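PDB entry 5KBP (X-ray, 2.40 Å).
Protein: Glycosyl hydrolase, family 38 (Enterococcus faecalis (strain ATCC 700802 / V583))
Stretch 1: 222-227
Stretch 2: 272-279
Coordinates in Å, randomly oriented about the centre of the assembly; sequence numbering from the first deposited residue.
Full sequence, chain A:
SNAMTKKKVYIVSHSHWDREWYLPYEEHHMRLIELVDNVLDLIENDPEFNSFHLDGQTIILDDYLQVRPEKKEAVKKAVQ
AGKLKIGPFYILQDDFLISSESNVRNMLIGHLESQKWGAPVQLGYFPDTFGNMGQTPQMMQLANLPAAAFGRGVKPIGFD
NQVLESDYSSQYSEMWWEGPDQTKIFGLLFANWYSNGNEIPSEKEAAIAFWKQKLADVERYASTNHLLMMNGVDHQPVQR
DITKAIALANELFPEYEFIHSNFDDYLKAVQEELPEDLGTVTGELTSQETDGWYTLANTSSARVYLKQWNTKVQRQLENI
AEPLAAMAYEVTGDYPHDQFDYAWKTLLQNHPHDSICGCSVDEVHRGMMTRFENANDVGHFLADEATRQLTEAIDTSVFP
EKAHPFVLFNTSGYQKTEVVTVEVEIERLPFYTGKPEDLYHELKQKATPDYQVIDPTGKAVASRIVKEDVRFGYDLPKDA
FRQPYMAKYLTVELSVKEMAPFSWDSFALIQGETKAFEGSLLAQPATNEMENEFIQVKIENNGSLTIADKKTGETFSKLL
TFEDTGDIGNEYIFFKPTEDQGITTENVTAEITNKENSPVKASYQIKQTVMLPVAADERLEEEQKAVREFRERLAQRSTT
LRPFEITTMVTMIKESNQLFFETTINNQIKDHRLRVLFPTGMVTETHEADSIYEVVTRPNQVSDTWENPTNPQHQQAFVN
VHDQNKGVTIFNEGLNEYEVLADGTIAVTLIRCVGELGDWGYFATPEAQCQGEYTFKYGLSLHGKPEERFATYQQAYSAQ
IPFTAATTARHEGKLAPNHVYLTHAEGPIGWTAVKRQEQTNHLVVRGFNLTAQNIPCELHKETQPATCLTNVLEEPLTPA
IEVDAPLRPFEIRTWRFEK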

# COMPACT_ATOMS: atom_id res chain seq x y z
N ALA A 222 11.03 -30.72 -32.85
CA ALA A 222 10.06 -30.19 -33.80
C ALA A 222 9.36 -31.34 -34.52
O ALA A 222 10.02 -32.17 -35.16
CB ALA A 222 10.74 -29.26 -34.80
N SER A 223 8.04 -31.40 -34.41
CA SER A 223 7.24 -32.37 -35.15
C SER A 223 6.86 -31.90 -36.54
O SER A 223 6.40 -32.70 -37.35
CB SER A 223 5.97 -32.72 -34.36
OG SER A 223 5.23 -31.55 -34.05
N THR A 224 7.04 -30.61 -36.83
CA THR A 224 6.77 -30.03 -38.14
C THR A 224 8.02 -29.30 -38.62
O THR A 224 9.03 -29.21 -37.91
CB THR A 224 5.57 -29.07 -38.09
OG1 THR A 224 5.96 -27.86 -37.44
CG2 THR A 224 4.42 -29.70 -37.33
N ASN A 225 7.96 -28.77 -39.83
CA ASN A 225 9.03 -27.93 -40.36
C ASN A 225 8.93 -26.49 -39.88
O ASN A 225 9.68 -25.64 -40.37
CB ASN A 225 9.02 -27.97 -41.89
CG ASN A 225 9.35 -29.34 -42.44
OD1 ASN A 225 10.15 -30.08 -41.86
ND2 ASN A 225 8.74 -29.70 -43.56
N HIS A 226 8.03 -26.20 -38.94
CA HIS A 226 7.82 -24.86 -38.43
C HIS A 226 8.44 -24.75 -37.04
O HIS A 226 8.04 -25.47 -36.12
CB HIS A 226 6.33 -24.53 -38.39
CG HIS A 226 5.65 -24.69 -39.72
ND1 HIS A 226 5.69 -23.72 -40.70
CD2 HIS A 226 4.92 -25.71 -40.23
CE1 HIS A 226 5.01 -24.14 -41.75
NE2 HIS A 226 4.54 -25.34 -41.50
N LEU A 227 9.41 -23.86 -36.90
CA LEU A 227 10.23 -23.75 -35.70
C LEU A 227 9.94 -22.43 -34.99
O LEU A 227 9.74 -21.40 -35.64
CB LEU A 227 11.71 -23.84 -36.05
CG LEU A 227 12.06 -24.95 -37.05
CD1 LEU A 227 13.42 -24.70 -37.69
CD2 LEU A 227 12.02 -26.31 -36.38
N GLU A 272 -1.45 -27.09 -38.87
CA GLU A 272 -1.95 -27.55 -40.16
C GLU A 272 -1.18 -28.76 -40.67
O GLU A 272 -1.72 -29.56 -41.44
CB GLU A 272 -1.87 -26.40 -41.17
CG GLU A 272 -2.71 -26.58 -42.42
CD GLU A 272 -3.02 -25.26 -43.10
OE1 GLU A 272 -4.21 -24.94 -43.27
OE2 GLU A 272 -2.06 -24.54 -43.46
N GLU A 273 0.07 -28.92 -40.25
CA GLU A 273 0.92 -30.04 -40.65
C GLU A 273 1.29 -30.90 -39.45
O GLU A 273 2.44 -31.33 -39.29
CB GLU A 273 2.18 -29.53 -41.36
CG GLU A 273 1.89 -28.57 -42.50
CD GLU A 273 3.13 -27.85 -42.99
OE1 GLU A 273 4.24 -28.21 -42.55
OE2 GLU A 273 3.00 -26.91 -43.81
N LEU A 274 0.32 -31.15 -38.58
CA LEU A 274 0.57 -31.90 -37.36
C LEU A 274 0.53 -33.40 -37.64
O LEU A 274 -0.43 -33.88 -38.25
CB LEU A 274 -0.47 -31.54 -36.30
CG LEU A 274 0.02 -31.22 -34.89
CD1 LEU A 274 1.11 -30.15 -34.92
CD2 LEU A 274 -1.14 -30.76 -34.02
N PRO A 275 1.53 -34.16 -37.21
CA PRO A 275 1.53 -35.60 -37.48
C PRO A 275 0.51 -36.34 -36.62
O PRO A 275 0.05 -35.85 -35.59
CB PRO A 275 2.96 -36.03 -37.12
CG PRO A 275 3.41 -35.02 -36.11
CD PRO A 275 2.75 -33.73 -36.51
N GLU A 276 0.17 -37.55 -37.08
CA GLU A 276 -0.84 -38.35 -36.40
C GLU A 276 -0.32 -39.02 -35.14
O GLU A 276 -1.12 -39.40 -34.28
CB GLU A 276 -1.40 -39.42 -37.35
CG GLU A 276 -2.13 -38.85 -38.55
N ASP A 277 1.00 -39.18 -35.00
CA ASP A 277 1.59 -39.82 -33.83
C ASP A 277 1.89 -38.84 -32.71
O ASP A 277 2.75 -39.12 -31.87
CB ASP A 277 2.86 -40.57 -34.23
CG ASP A 277 4.00 -39.63 -34.61
OD1 ASP A 277 3.72 -38.56 -35.19
OD2 ASP A 277 5.16 -39.96 -34.32
N LEU A 278 1.20 -37.70 -32.67
CA LEU A 278 1.46 -36.70 -31.65
C LEU A 278 1.06 -37.21 -30.28
O LEU A 278 -0.01 -37.80 -30.10
CB LEU A 278 0.72 -35.40 -31.97
CG LEU A 278 1.31 -34.13 -31.38
CD1 LEU A 278 2.66 -33.82 -32.01
CD2 LEU A 278 0.35 -32.96 -31.54
N GLY A 279 1.93 -36.98 -29.30
CA GLY A 279 1.68 -37.45 -27.95
C GLY A 279 0.59 -36.65 -27.25
O GLY A 279 0.17 -35.58 -27.69
O HOH W 1 6.14 -27.67 -44.73

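Two segments about fifty residues apart in sequence meet here over a modest 265 Å² of buried surface, summed over both sides. Their contact is made by side chains and one backbone carbonyl, with no hydrogen bond between the two main chains. Nearest CA atoms pair Ser 223 with Pro 275 at 7.0 Å and Thr 224 with Glu 273 at 6.4 Å, so the chains run past each other in opposite senses.

Ala 222 lies out of reach, and the contact begins at Ser 223. Its CA-to-CB bond points toward the second stretch, and the short side chain fits against the proline ring: CB of Ser 223 rests 3.9 Å from CG of Pro 275, while its OG lies 4.0 Å from CD1 of Leu 278. These are van der Waals contacts; the hydroxyl finds its hydrogen bond elsewhere in the structure. Pro 275 and Leu 278 begin and end a type I turn, which brings both to the same serine.

Thr 224 uses its two branches differently. The methyl CG2 packs 3.2 Å from the carbonyl O of Glu 273 and 4.1 Å from CD1 of Leu 274, whose CB points away although its end comes nearer. OG1 of Thr 224 instead accepts a hydrogen bond from the backbone N of His 226 at 3.0 Å, bracing its own loop just before the strand starts.

The CA-to-CB bond of Asn 225 points sideways, and the residue is linked only through water: its ND2 donates weakly at 3.5 Å to a water that in turn donates to OE1 of Glu 273 at 2.9 Å.

His 226 supplies the direct polar link. NE2 of His 226 donates to OE2 of Glu 273 at 3.2 Å with a nearly straight 169° angle, a carboxylate being a strong acceptor for a ring N-H, and the carboxylate meets the ring at its edge, where the N-H projects.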